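Adenylosuccinate lyase (Francisella tularensis subsp. tularensis SCHU S4, PDB 4EEI) probably catalyses two fumarate-releasing beta-eliminations of purine biosynthesis, including the cleavage of adenylosuccinate to AMP. Local coordinates at residues Val238-Leu243 against Phe249-Gly254; Gln152-Ala157 against Asn329-Leu334; Leu24-Ala29 against Leu102-Arg107; Ala45-Arg50 against Ala82-Phe87; Pro407-Asp410 against Lys416-Leu419. All coordinates share one frame; numbering follows the deposited sequence.

Contact 1. Residues Val238-Leu243 against Phe249-Gly254; sequences VEIRHL and FEVYEG
Leu-243 lies obliquely across Glu-250, with Val-251 packed beside its base. The branch ending in CD2 of Leu-243 rests against OE1 of Glu-250 at 3.5 Å, a methyl against a carboxylate oxygen. Further back, Leu-243 CB meets Val-251 CG2 at 3.8 Å. With chi1 at -53°, this valine methyl stands between its own backbone N and carbonyl carbon, turned to the helix, and there it also touches Ile-240 CG2 at 4.3 Å. The Glu-250 chain is extended beyond CG, and its OE2 forms salt bridges to Arg-344 and Arg-139, which would favour the ionised form of this buried carboxylate. The backbone ties the same residues together: Leu-243 O accepts Glu-250 N at 2.8 Å and takes Val-251 N in a weak second bond of 3.4 Å. One carbonyl in the last turn of the helix thus holds two successive amides of the returning chain. This is a helix-to-strand reversal closing the long helix 217-244 of the lyase bundle; strand 251-252 then pairs antiparallel with strand 335-336.

Contact 2. Residues Gln152-Ala157 against Asn329-Leu334; sequences QKFLGA and NTIDNL
In the helical bundle characteristic of the fumarase/aspartase superfamily, Phe-154 of helix 151-173 meets Ile-331 and Leu-334 at the end of helix 304-333. The backbones stay well apart, CA of Phe-154 and CA of Ile-331 being 9.3 Å from each other, and the aromatic ring spans the interval. The Phe-154 ring offers its outer rim to Leu-334: CD2 of the leucine lies at the edge, in the ring plane, 3.8 Å from CZ and 4.1 Å from CE1. CD1 of Ile-331 approaches CE1 of Phe-154 obliquely, at 4.3 Å. Leu-334 has already left helical geometry, and its CG points opposite to the backbone N (chi1 -169°), which carries the CD2 branch out to the ring. Other helices close around the group. Phe-154 also packs on Lys-127, Ala-128 and Thr-131 of helix 94-131, while Ile-331 and Leu-334 both lean on Ile-240 of helix 217-244. The amine of Lys-127 donates hydrogen bonds to the carbonyl oxygens of Ile-331 and Leu-334, with a weak one to that of Asp-332, so a cation sits at the C-terminal end of the helix and would be stabilised by its dipole. Between the segments themselves the chemistry is purely apolar: three buried hydrocarbon groups meet through dispersion, and shape rather than directional bonding sets how the ring is turned, while Lys-127 engages carbonyl oxygens at the helix end.

Contact 3. Residues Leu24-Ala29 against Leu102-Arg107; sequences LEVELA and LSLQIR
The guanidinium of Arg-107 and the carboxylate of Glu-25 face each other through two waters, with Leu-104 packed below them. One face of the guanidinium lies over CA of Leu-104, which is 4.3 Å from the plane and displaced toward the rim; at the edge, in plane, is water 2. This water donates to Glu-25 OE1 at 2.7 Å and accepts from Arg-107 NH1 in a longer bond of 3.3 Å. Water 1 joins the other two ends, donating to Glu-25 OE2 at 2.7 Å and accepting from Arg-107 NH2; this last distance is modelled so short that its value is doubtful. Glu-25 gets there with a fully stretched chain, CG opposite the backbone N (chi1 -179°), so that the carboxylate projects from helix 16-33 toward helix 94-131. Beneath the waters the contact turns apolar. CD1 of Leu-104 is wedged between the two residues of the facing helix, 3.8 Å from OE1 of Glu-25 and 3.8 Å from CG2 of Val-26, and both side chains run obliquely to the leucine. Val-26 also packs on Ile-97, Phe-180 and Leu-202. The charged ends remain 5.0 Å apart, measured from Glu-25 OE2 to Arg-107 NH2, and so form no direct salt bridge. The opposite charges would polarise both waters in the same sense, each donating a hydrogen bond to the carboxylate and accepting one from the guanidinium, above a greasy floor that joins the two helices.

Contact 4. Residues Ala45-Arg50 against Ala82-Phe87; sequences AEIRAR and AETGKF
Ile-47 has its CG1 branch opposite the carbonyl carbon (chi1 -63°) and stretched on to CD1 (chi2 177°), a shape that drives the longer arm straight at Thr-84. On the other side, chi1 of Thr-84, at -65°, sets CG2 opposite the backbone N and swings that methyl to the helix. The two side chains slide past each other in opposite directions, CG1 of Ile-47 lying 3.9 Å from CG2 of Thr-84. Beyond it, CD1 of Ile-47 goes on to the backbone and rests 3.9 Å from the carbonyl O of Thr-84. Glu-46 adds a looser touch, its CG 4.4 Å from CG2 of Thr-84. The contact sets the short helix 43-50 on the loop leading from helix 68-77 to helix 94-131, at the end of the molecule far from the centre of the chain. Here the loop makes a type I beta turn from Glu-83 to Lys-86, with Lys-86 N bonded to Glu-83 O at 3.1 Å. The threonine hydroxyl takes no part in the packing across; OG1 is hydrogen-bonded to OG1 of Thr-81, which would help hold chi1, and with it the direction of CG2. Ile-47 also packs on Leu-28 and Leu-31 of helix 16-33 and on Phe-80. Lys-86 NZ hydrogen-bonds to the carbonyl O of Thr-364 of the second subunit.

Contact 5. Residues Pro407-Asp410 against Lys416-Leu419; sequences PEMD and KTYL
Met-409 sends its side chain across to Thr-417, and the contact grows closer atom by atom. CB is still 6.4 Å from OG1 of Thr-417, and CG comes to 5.4 Å from that oxygen. Bends at chi2 (-41°) and chi3 (-101°) then fold the chain round, and SD arrives 3.7 Å from Thr-417 OG1. The terminal methyl goes furthest: CE lies 3.4 Å from the same OG1 and 4.0 Å from CG2 of the threonine, so it sits against both branches. CE also reaches CE2 of Tyr-418, at 4.0 Å, roughly at right angles to its line to Thr-417 OG1 and oblique to the tyrosine ring. Overall the methionine crosses the threonine at about a right angle. The hydroxyl of Thr-417 hydrogen-bonds to the carbonyl O of Gly-413 one turn earlier, so its polar demand is met within the helix, and the methionine tip packs against an oxygen already engaged. Behind it, Met-409 is backed by Leu-352, Phe-355 and Tyr-356 of helix 352-363. The next residue, Asp-410, is the N-cap of the helix, its OD1 accepting from Gly-413 N. The arrangement is that of a chain entering a short, side-chain-capped helix, 411-418, with the side chain before the cap laid alongside the helix as far as its last turn and buried against helix 352-363.

Along the chain contact 3 encloses contact 4, contact 2 encloses contact 1, and contact 5 comes last. Contacts 3 and 4 share one end of the elongated subunit: their centres are about 18 Å apart, and Leu-28 of helix 16-33 packs on Ile-47 and Arg-48 of helix 43-50. The centres of contacts 1 and 2 lie about 10 Å apart in the bundle, joined by Ile-240 against Ile-331 and by the Glu-239 to Lys-153 salt bridge. Contact 5 lies toward the other end, its centre about 26 Å from that of contact 2 and about 78 Å from that of contact 4. Helix 94-131 lends residues to contact 3 and flanks contact 2, linking the two regions. All but contact 3 also touch the second subunit, so four of the five sit where the subunit also meets its neighbour.

Contact 1. Residues Val238-Leu243 against Phe249-Gly254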
# COMPACT_ATOMS: atom_id res chain seq x y z
N VAL B 238 -8.00 18.85 -2.43
CA VAL B 238 -8.64 18.63 -3.72
C VAL B 238 -9.86 19.54 -3.87
O VAL B 238 -10.11 20.09 -4.95
CB VAL B 238 -9.05 17.15 -3.85
CG1 VAL B 238 -10.01 16.94 -5.03
CG2 VAL B 238 -7.80 16.28 -4.00
N GLU B 239 -10.60 19.73 -2.79
CA GLU B 239 -11.72 20.66 -2.81
C GLU B 239 -11.24 22.07 -3.19
O GLU B 239 -11.83 22.73 -4.04
CB GLU B 239 -12.42 20.69 -1.45
CG GLU B 239 -13.56 21.71 -1.36
CD GLU B 239 -14.81 21.30 -2.12
OE1 GLU B 239 -15.00 20.09 -2.37
OE2 GLU B 239 -15.62 22.20 -2.47
N ILE B 240 -10.17 22.53 -2.57
CA ILE B 240 -9.68 23.86 -2.90
C ILE B 240 -9.18 23.92 -4.35
O ILE B 240 -9.44 24.89 -5.07
CB ILE B 240 -8.61 24.33 -1.90
CG1 ILE B 240 -9.27 24.57 -0.54
CG2 ILE B 240 -7.96 25.64 -2.37
CD1 ILE B 240 -8.29 24.62 0.62
N ARG B 241 -8.49 22.87 -4.80
CA ARG B 241 -7.96 22.83 -6.17
C ARG B 241 -9.08 22.89 -7.21
O ARG B 241 -8.93 23.55 -8.25
CB ARG B 241 -7.10 21.58 -6.39
CG ARG B 241 -5.74 21.62 -5.67
CD ARG B 241 -5.10 20.23 -5.63
NE ARG B 241 -4.92 19.67 -6.96
CZ ARG B 241 -4.60 18.40 -7.20
NH1 ARG B 241 -4.44 17.56 -6.19
NH2 ARG B 241 -4.46 17.97 -8.45
N HIS B 242 -10.18 22.20 -6.93
CA HIS B 242 -11.37 22.25 -7.78
C HIS B 242 -11.95 23.66 -7.86
O HIS B 242 -12.27 24.16 -8.93
CB HIS B 242 -12.46 21.34 -7.22
CG HIS B 242 -12.31 19.90 -7.58
ND1 HIS B 242 -12.07 19.47 -8.87
CD2 HIS B 242 -12.41 18.78 -6.82
CE1 HIS B 242 -12.02 18.15 -8.89
NE2 HIS B 242 -12.21 17.71 -7.65
N LEU B 243 -12.12 24.29 -6.70
CA LEU B 243 -12.74 25.60 -6.63
C LEU B 243 -11.82 26.68 -7.21
O LEU B 243 -12.29 27.75 -7.59
CB LEU B 243 -13.11 25.93 -5.18
CG LEU B 243 -14.13 25.02 -4.48
CD1 LEU B 243 -14.21 25.40 -3.01
CD2 LEU B 243 -15.51 25.12 -5.12
N PHE B 249 -13.28 29.09 -10.46
CA PHE B 249 -12.74 30.35 -9.94
C PHE B 249 -13.50 30.93 -8.74
O PHE B 249 -13.73 32.13 -8.69
CB PHE B 249 -12.60 31.40 -11.04
CG PHE B 249 -11.47 32.36 -10.81
CD1 PHE B 249 -10.27 31.93 -10.29
CD2 PHE B 249 -11.62 33.71 -11.11
CE1 PHE B 249 -9.23 32.81 -10.08
CE2 PHE B 249 -10.59 34.60 -10.89
CZ PHE B 249 -9.39 34.15 -10.38
N GLU B 250 -13.89 30.08 -7.79
CA GLU B 250 -14.64 30.57 -6.64
C GLU B 250 -13.72 30.97 -5.48
O GLU B 250 -14.12 31.74 -4.60
CB GLU B 250 -15.68 29.51 -6.21
CG GLU B 250 -16.83 29.38 -7.22
CD GLU B 250 -17.88 28.33 -6.85
OE1 GLU B 250 -17.76 27.69 -5.78
OE2 GLU B 250 -18.83 28.16 -7.66
N VAL B 251 -12.48 30.47 -5.49
CA VAL B 251 -11.48 30.89 -4.51
C VAL B 251 -10.12 31.03 -5.19
O VAL B 251 -9.93 30.53 -6.29
CB VAL B 251 -11.29 29.85 -3.37
CG1 VAL B 251 -12.62 29.51 -2.71
CG2 VAL B 251 -10.64 28.58 -3.92
N TYR B 252 -9.18 31.72 -4.54
CA TYR B 252 -7.78 31.60 -4.94
C TYR B 252 -6.88 31.65 -3.72
O TYR B 252 -7.23 32.27 -2.71
CB TYR B 252 -7.38 32.64 -6.00
CG TYR B 252 -7.44 34.12 -5.60
CD1 TYR B 252 -8.53 34.91 -5.94
CD2 TYR B 252 -6.38 34.72 -4.92
CE1 TYR B 252 -8.58 36.26 -5.60
CE2 TYR B 252 -6.42 36.06 -4.58
CZ TYR B 252 -7.52 36.83 -4.92
OH TYR B 252 -7.55 38.16 -4.58
N GLU B 253 -5.72 30.99 -3.80
CA GLU B 253 -4.75 31.04 -2.71
C GLU B 253 -4.17 32.44 -2.62
O GLU B 253 -3.76 33.02 -3.63
CB GLU B 253 -3.65 29.98 -2.89
CG GLU B 253 -4.15 28.55 -2.67
CD GLU B 253 -3.06 27.49 -2.86
OE1 GLU B 253 -1.89 27.86 -3.14
OE2 GLU B 253 -3.37 26.29 -2.73
N GLY B 254 -4.14 33.00 -1.41
CA GLY B 254 -3.70 34.37 -1.22
C GLY B 254 -2.19 34.50 -1.28
O GLY B 254 -1.46 33.51 -1.29

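Contact 2. Residues Gln152-Ala157 against Asn329-Leu334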
# COMPACT_ATOMS: atom_id res chain seq x y z
N GLN B 152 -20.42 25.24 4.77
CA GLN B 152 -20.54 23.83 5.11
C GLN B 152 -19.38 23.02 4.50
O GLN B 152 -19.04 21.94 4.99
CB GLN B 152 -21.90 23.30 4.66
CG GLN B 152 -22.20 21.91 5.15
CD GLN B 152 -23.67 21.58 5.06
OE1 GLN B 152 -24.52 22.38 5.47
NE2 GLN B 152 -23.99 20.40 4.53
N LYS B 153 -18.76 23.55 3.44
CA LYS B 153 -17.59 22.87 2.87
C LYS B 153 -16.47 22.87 3.90
O LYS B 153 -15.86 21.83 4.17
CB LYS B 153 -17.12 23.56 1.58
CG LYS B 153 -18.09 23.45 0.41
CD LYS B 153 -17.61 24.30 -0.77
CE LYS B 153 -18.47 24.09 -2.02
NZ LYS B 153 -18.42 22.68 -2.51
N PHE B 154 -16.21 24.02 4.49
CA PHE B 154 -15.17 24.11 5.50
C PHE B 154 -15.57 23.40 6.78
O PHE B 154 -14.73 22.86 7.47
CB PHE B 154 -14.85 25.58 5.80
CG PHE B 154 -14.26 26.31 4.64
CD1 PHE B 154 -12.98 26.02 4.20
CD2 PHE B 154 -14.98 27.30 3.99
CE1 PHE B 154 -12.42 26.70 3.12
CE2 PHE B 154 -14.44 27.99 2.92
CZ PHE B 154 -13.15 27.68 2.48
N LEU B 155 -16.86 23.44 7.12
CA LEU B 155 -17.30 22.80 8.35
C LEU B 155 -17.17 21.28 8.23
O LEU B 155 -16.88 20.59 9.21
CB LEU B 155 -18.75 23.19 8.69
CG LEU B 155 -19.23 22.71 10.06
CD1 LEU B 155 -18.54 23.48 11.20
CD2 LEU B 155 -20.76 22.83 10.19
N GLY B 156 -17.37 20.76 7.02
CA GLY B 156 -17.21 19.34 6.77
C GLY B 156 -15.78 18.87 6.96
O GLY B 156 -15.53 17.74 7.42
N ALA B 157 -14.83 19.72 6.59
CA ALA B 157 -13.43 19.41 6.83
C ALA B 157 -13.15 19.55 8.32
O ALA B 157 -12.44 18.73 8.91
CB ALA B 157 -12.56 20.34 6.04
N ASN B 329 -2.17 27.91 7.14
CA ASN B 329 -1.89 29.23 6.59
C ASN B 329 -2.62 29.43 5.26
O ASN B 329 -3.10 30.52 4.97
CB ASN B 329 -0.39 29.44 6.43
CG ASN B 329 0.33 29.58 7.76
OD1 ASN B 329 -0.18 30.20 8.70
ND2 ASN B 329 1.54 29.03 7.83
N THR B 330 -2.70 28.37 4.47
CA THR B 330 -3.41 28.41 3.19
C THR B 330 -4.91 28.67 3.40
O THR B 330 -5.52 29.45 2.68
CB THR B 330 -3.18 27.11 2.39
OG1 THR B 330 -1.81 27.05 1.98
CG2 THR B 330 -4.05 27.08 1.15
N ILE B 331 -5.50 28.01 4.39
CA ILE B 331 -6.90 28.29 4.73
C ILE B 331 -7.07 29.73 5.21
O ILE B 331 -7.96 30.45 4.72
CB ILE B 331 -7.43 27.31 5.80
CG1 ILE B 331 -7.45 25.88 5.26
CG2 ILE B 331 -8.82 27.74 6.27
CD1 ILE B 331 -8.38 25.67 4.08
N ASP B 332 -6.24 30.17 6.15
CA ASP B 332 -6.32 31.55 6.64
C ASP B 332 -6.26 32.57 5.51
O ASP B 332 -6.99 33.56 5.52
CB ASP B 332 -5.20 31.88 7.64
CG ASP B 332 -5.37 31.17 8.96
OD1 ASP B 332 -6.50 30.73 9.26
OD2 ASP B 332 -4.36 31.05 9.70
N ASN B 333 -5.38 32.33 4.54
CA ASN B 333 -5.10 33.33 3.51
C ASN B 333 -5.93 33.15 2.24
O ASN B 333 -5.85 33.97 1.33
CB ASN B 333 -3.60 33.36 3.19
CG ASN B 333 -2.76 33.84 4.36
OD1 ASN B 333 -3.17 34.73 5.10
ND2 ASN B 333 -1.59 33.24 4.53
N LEU B 334 -6.72 32.08 2.19
CA LEU B 334 -7.57 31.81 1.03
C LEU B 334 -8.52 32.98 0.75
O LEU B 334 -9.14 33.51 1.68
CB LEU B 334 -8.39 30.53 1.29
CG LEU B 334 -9.14 29.91 0.11
CD1 LEU B 334 -8.14 29.43 -0.94
CD2 LEU B 334 -10.03 28.74 0.56

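Contact 3. Residues Leu24-Ala29 against Leu102-Arg107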
# COMPACT_ATOMS: atom_id res chain seq x y z
N LEU B 24 19.90 8.70 27.33
CA LEU B 24 20.53 8.99 28.62
C LEU B 24 19.49 9.14 29.72
O LEU B 24 19.67 8.63 30.83
CB LEU B 24 21.40 10.25 28.53
CG LEU B 24 22.08 10.61 29.86
CD1 LEU B 24 23.03 9.50 30.31
CD2 LEU B 24 22.83 11.94 29.73
N GLU B 25 18.39 9.83 29.42
CA GLU B 25 17.33 10.03 30.40
C GLU B 25 16.73 8.68 30.83
O GLU B 25 16.45 8.45 32.01
CB GLU B 25 16.23 10.94 29.84
CG GLU B 25 15.10 11.20 30.84
CD GLU B 25 13.97 12.05 30.26
OE1 GLU B 25 14.14 12.64 29.17
OE2 GLU B 25 12.90 12.12 30.91
N VAL B 26 16.53 7.80 29.85
CA VAL B 26 16.03 6.45 30.13
C VAL B 26 17.01 5.61 30.94
O VAL B 26 16.61 4.92 31.89
CB VAL B 26 15.65 5.75 28.81
CG1 VAL B 26 15.20 4.33 29.07
CG2 VAL B 26 14.56 6.53 28.12
N GLU B 27 18.30 5.65 30.58
CA GLU B 27 19.32 4.94 31.35
C GLU B 27 19.34 5.42 32.81
O GLU B 27 19.54 4.62 33.73
CB GLU B 27 20.72 5.17 30.76
CG GLU B 27 20.98 4.52 29.40
CD GLU B 27 21.39 3.05 29.50
OE1 GLU B 27 21.24 2.44 30.58
OE2 GLU B 27 21.87 2.50 28.48
N LEU B 28 19.14 6.71 33.01
CA LEU B 28 19.25 7.27 34.36
C LEU B 28 17.99 7.00 35.16
O LEU B 28 18.02 6.97 36.38
CB LEU B 28 19.55 8.77 34.30
CG LEU B 28 20.92 9.09 33.72
CD1 LEU B 28 21.13 10.60 33.66
CD2 LEU B 28 22.00 8.42 34.55
N ALA B 29 16.87 6.81 34.46
CA ALA B 29 15.62 6.45 35.13
C ALA B 29 15.72 5.07 35.78
O ALA B 29 15.37 4.90 36.96
CB ALA B 29 14.45 6.51 34.16
N LEU B 102 12.66 6.03 22.42
CA LEU B 102 11.91 6.31 21.19
C LEU B 102 10.51 6.80 21.55
O LEU B 102 9.97 7.68 20.89
CB LEU B 102 11.82 5.05 20.33
CG LEU B 102 11.00 5.13 19.05
CD1 LEU B 102 11.54 6.23 18.15
CD2 LEU B 102 11.06 3.79 18.33
N SER B 103 9.93 6.24 22.60
CA SER B 103 8.61 6.69 23.05
C SER B 103 8.65 8.15 23.47
O SER B 103 7.67 8.87 23.27
CB SER B 103 8.09 5.85 24.21
OG SER B 103 7.78 4.54 23.76
N LEU B 104 9.76 8.57 24.07
CA LEU B 104 9.90 9.96 24.48
C LEU B 104 9.99 10.88 23.26
O LEU B 104 9.41 11.97 23.26
CB LEU B 104 11.12 10.14 25.40
CG LEU B 104 11.25 9.26 26.64
CD1 LEU B 104 12.46 9.66 27.46
CD2 LEU B 104 10.00 9.33 27.50
N GLN B 105 10.71 10.46 22.23
CA GLN B 105 10.77 11.23 20.99
C GLN B 105 9.40 11.31 20.32
O GLN B 105 9.00 12.37 19.84
CB GLN B 105 11.77 10.62 20.01
CG GLN B 105 13.22 10.79 20.42
CD GLN B 105 14.15 10.02 19.52
OE1 GLN B 105 14.17 8.79 19.54
NE2 GLN B 105 14.91 10.74 18.68
N ILE B 106 8.68 10.19 20.29
CA ILE B 106 7.35 10.18 19.68
C ILE B 106 6.40 11.08 20.48
O ILE B 106 5.60 11.82 19.92
CB ILE B 106 6.79 8.75 19.58
CG1 ILE B 106 7.62 7.92 18.59
CG2 ILE B 106 5.34 8.79 19.11
CD1 ILE B 106 7.24 6.41 18.58
N ARG B 107 6.50 11.02 21.80
CA ARG B 107 5.67 11.85 22.67
C ARG B 107 5.87 13.33 22.39
O ARG B 107 4.90 14.11 22.26
CB ARG B 107 6.00 11.53 24.13
CG ARG B 107 5.37 12.43 25.16
CD ARG B 107 6.48 13.20 25.85
NE ARG B 107 6.91 12.59 27.09
CZ ARG B 107 8.14 12.71 27.60
NH1 ARG B 107 9.07 13.40 26.96
NH2 ARG B 107 8.43 12.12 28.74
O HOH W 1 10.22 12.07 30.45
O HOH W 2 11.92 13.97 28.45

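Contact 4. Residues Ala45-Arg50 against Ala82-Phe87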
# COMPACT_ATOMS: atom_id res chain seq x y z
N ALA B 45 21.97 10.84 39.93
CA ALA B 45 21.97 12.30 39.97
C ALA B 45 23.35 12.86 39.62
O ALA B 45 23.46 13.92 38.99
CB ALA B 45 21.53 12.79 41.34
N GLU B 46 24.39 12.15 40.04
CA GLU B 46 25.77 12.54 39.74
C GLU B 46 26.02 12.54 38.24
O GLU B 46 26.55 13.50 37.68
CB GLU B 46 26.73 11.57 40.43
CG GLU B 46 28.19 11.75 40.07
CD GLU B 46 28.87 12.84 40.87
OE1 GLU B 46 28.18 13.51 41.67
OE2 GLU B 46 30.10 13.03 40.70
N ILE B 47 25.63 11.45 37.58
CA ILE B 47 25.83 11.30 36.15
C ILE B 47 24.96 12.29 35.38
O ILE B 47 25.40 12.90 34.40
CB ILE B 47 25.55 9.85 35.71
CG1 ILE B 47 26.55 8.90 36.37
CG2 ILE B 47 25.61 9.72 34.19
CD1 ILE B 47 26.32 7.42 36.05
N ARG B 48 23.72 12.47 35.84
CA ARG B 48 22.79 13.41 35.23
C ARG B 48 23.38 14.82 35.16
O ARG B 48 23.20 15.52 34.16
CB ARG B 48 21.47 13.43 36.02
CG ARG B 48 20.39 14.35 35.45
CD ARG B 48 19.04 14.15 36.17
NE ARG B 48 18.47 12.81 35.97
CZ ARG B 48 18.31 11.90 36.93
NH1 ARG B 48 18.67 12.17 38.18
NH2 ARG B 48 17.78 10.72 36.64
N ALA B 49 24.10 15.22 36.20
CA ALA B 49 24.62 16.59 36.28
C ALA B 49 25.85 16.86 35.42
O ALA B 49 26.19 18.02 35.16
CB ALA B 49 24.92 16.95 37.74
N ARG B 50 26.53 15.80 34.99
CA ARG B 50 27.85 15.96 34.36
C ARG B 50 27.94 15.41 32.94
O ARG B 50 28.71 15.92 32.12
CB ARG B 50 28.89 15.28 35.24
CG ARG B 50 28.79 15.65 36.70
CD ARG B 50 30.12 16.13 37.23
NE ARG B 50 31.20 15.26 36.78
CZ ARG B 50 31.60 14.17 37.42
NH1 ARG B 50 31.01 13.82 38.56
NH2 ARG B 50 32.59 13.43 36.94
N ALA B 82 35.63 4.45 36.95
CA ALA B 82 35.13 3.09 36.76
C ALA B 82 34.06 2.77 37.80
O ALA B 82 33.08 2.07 37.51
CB ALA B 82 36.27 2.09 36.84
N GLU B 83 34.24 3.30 39.00
CA GLU B 83 33.29 3.12 40.09
C GLU B 83 31.92 3.75 39.79
O GLU B 83 30.89 3.08 39.87
CB GLU B 83 33.84 3.72 41.39
CG GLU B 83 32.96 3.50 42.61
CD GLU B 83 33.12 2.11 43.22
OE1 GLU B 83 34.25 1.58 43.19
OE2 GLU B 83 32.12 1.56 43.73
N THR B 84 31.92 5.03 39.44
CA THR B 84 30.68 5.75 39.17
C THR B 84 29.88 5.14 38.02
O THR B 84 28.65 5.08 38.06
CB THR B 84 30.96 7.24 38.87
OG1 THR B 84 31.50 7.86 40.04
CG2 THR B 84 29.69 7.96 38.46
N GLY B 85 30.58 4.69 36.99
CA GLY B 85 29.90 4.15 35.82
C GLY B 85 29.58 2.67 35.95
O GLY B 85 29.06 2.07 35.01
N LYS B 86 29.88 2.09 37.11
CA LYS B 86 29.75 0.64 37.30
C LYS B 86 28.36 0.06 36.98
O LYS B 86 28.26 -0.99 36.33
CB LYS B 86 30.14 0.25 38.72
CG LYS B 86 30.00 -1.23 38.97
CD LYS B 86 30.75 -1.68 40.21
CE LYS B 86 30.75 -3.19 40.27
NZ LYS B 86 31.49 -3.75 41.44
N PHE B 87 27.31 0.74 37.43
CA PHE B 87 25.97 0.20 37.27
C PHE B 87 25.23 0.83 36.10
O PHE B 87 24.03 0.64 35.93
CB PHE B 87 25.18 0.33 38.57
CG PHE B 87 25.67 -0.58 39.66
CD1 PHE B 87 26.35 -0.08 40.76
CD2 PHE B 87 25.47 -1.95 39.58
CE1 PHE B 87 26.80 -0.92 41.76
CE2 PHE B 87 25.92 -2.79 40.57
CZ PHE B 87 26.59 -2.28 41.67

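Contact 5. Residues Pro407-Asp410 against Lys416-Leu419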
# COMPACT_ATOMS: atom_id res chain seq x y z
N PRO B 407 -44.36 29.52 -1.78
CA PRO B 407 -43.41 30.58 -1.45
C PRO B 407 -42.64 31.03 -2.69
O PRO B 407 -42.37 30.23 -3.58
CB PRO B 407 -42.46 29.90 -0.46
CG PRO B 407 -42.47 28.47 -0.88
CD PRO B 407 -43.88 28.19 -1.36
N GLU B 408 -42.31 32.32 -2.74
CA GLU B 408 -41.60 32.89 -3.86
C GLU B 408 -40.17 32.37 -3.90
O GLU B 408 -39.44 32.46 -2.91
CB GLU B 408 -41.60 34.42 -3.78
CG GLU B 408 -40.91 35.10 -4.95
CD GLU B 408 -41.64 34.89 -6.26
OE1 GLU B 408 -40.98 34.91 -7.32
OE2 GLU B 408 -42.87 34.69 -6.22
N MET B 409 -39.77 31.82 -5.04
CA MET B 409 -38.43 31.26 -5.18
C MET B 409 -37.48 32.21 -5.88
O MET B 409 -36.79 31.83 -6.83
CB MET B 409 -38.48 29.91 -5.89
CG MET B 409 -38.93 28.76 -5.01
SD MET B 409 -38.22 28.83 -3.35
CE MET B 409 -36.91 27.62 -3.50
N ASP B 410 -37.44 33.46 -5.42
CA ASP B 410 -36.44 34.40 -5.90
C ASP B 410 -35.14 34.10 -5.16
O ASP B 410 -35.06 33.12 -4.42
CB ASP B 410 -36.89 35.84 -5.65
CG ASP B 410 -37.27 36.10 -4.21
OD1 ASP B 410 -37.24 35.15 -3.40
OD2 ASP B 410 -37.60 37.26 -3.88
N LYS B 416 -33.46 31.14 1.68
CA LYS B 416 -34.28 30.71 2.80
C LYS B 416 -34.52 29.22 2.79
O LYS B 416 -34.61 28.59 3.85
CB LYS B 416 -35.65 31.39 2.74
CG LYS B 416 -35.91 32.37 3.85
CD LYS B 416 -35.08 33.61 3.66
CE LYS B 416 -35.47 34.69 4.66
NZ LYS B 416 -35.66 36.00 3.98
N THR B 417 -34.64 28.67 1.60
CA THR B 417 -35.02 27.27 1.44
C THR B 417 -33.83 26.35 1.65
O THR B 417 -33.90 25.40 2.43
CB THR B 417 -35.63 27.03 0.04
OG1 THR B 417 -36.80 27.84 -0.11
CG2 THR B 417 -36.01 25.57 -0.14
N TYR B 418 -32.74 26.64 0.96
CA TYR B 418 -31.63 25.70 0.90
C TYR B 418 -30.62 25.87 2.02
O TYR B 418 -29.68 25.08 2.14
CB TYR B 418 -30.97 25.78 -0.47
CG TYR B 418 -31.87 25.28 -1.57
CD1 TYR B 418 -31.98 23.92 -1.83
CD2 TYR B 418 -32.63 26.16 -2.33
CE1 TYR B 418 -32.80 23.45 -2.82
CE2 TYR B 418 -33.46 25.69 -3.33
CZ TYR B 418 -33.54 24.34 -3.57
OH TYR B 418 -34.37 23.86 -4.57
N LEU B 419 -30.80 26.90 2.83
CA LEU B 419 -29.96 27.11 4.00
C LEU B 419 -30.79 27.09 5.28
O LEU B 419 -30.35 27.56 6.33
CB LEU B 419 -29.19 28.43 3.89
CG LEU B 419 -27.82 28.38 3.20
CD1 LEU B 419 -27.91 28.02 1.73
CD2 LEU B 419 -27.10 29.71 3.36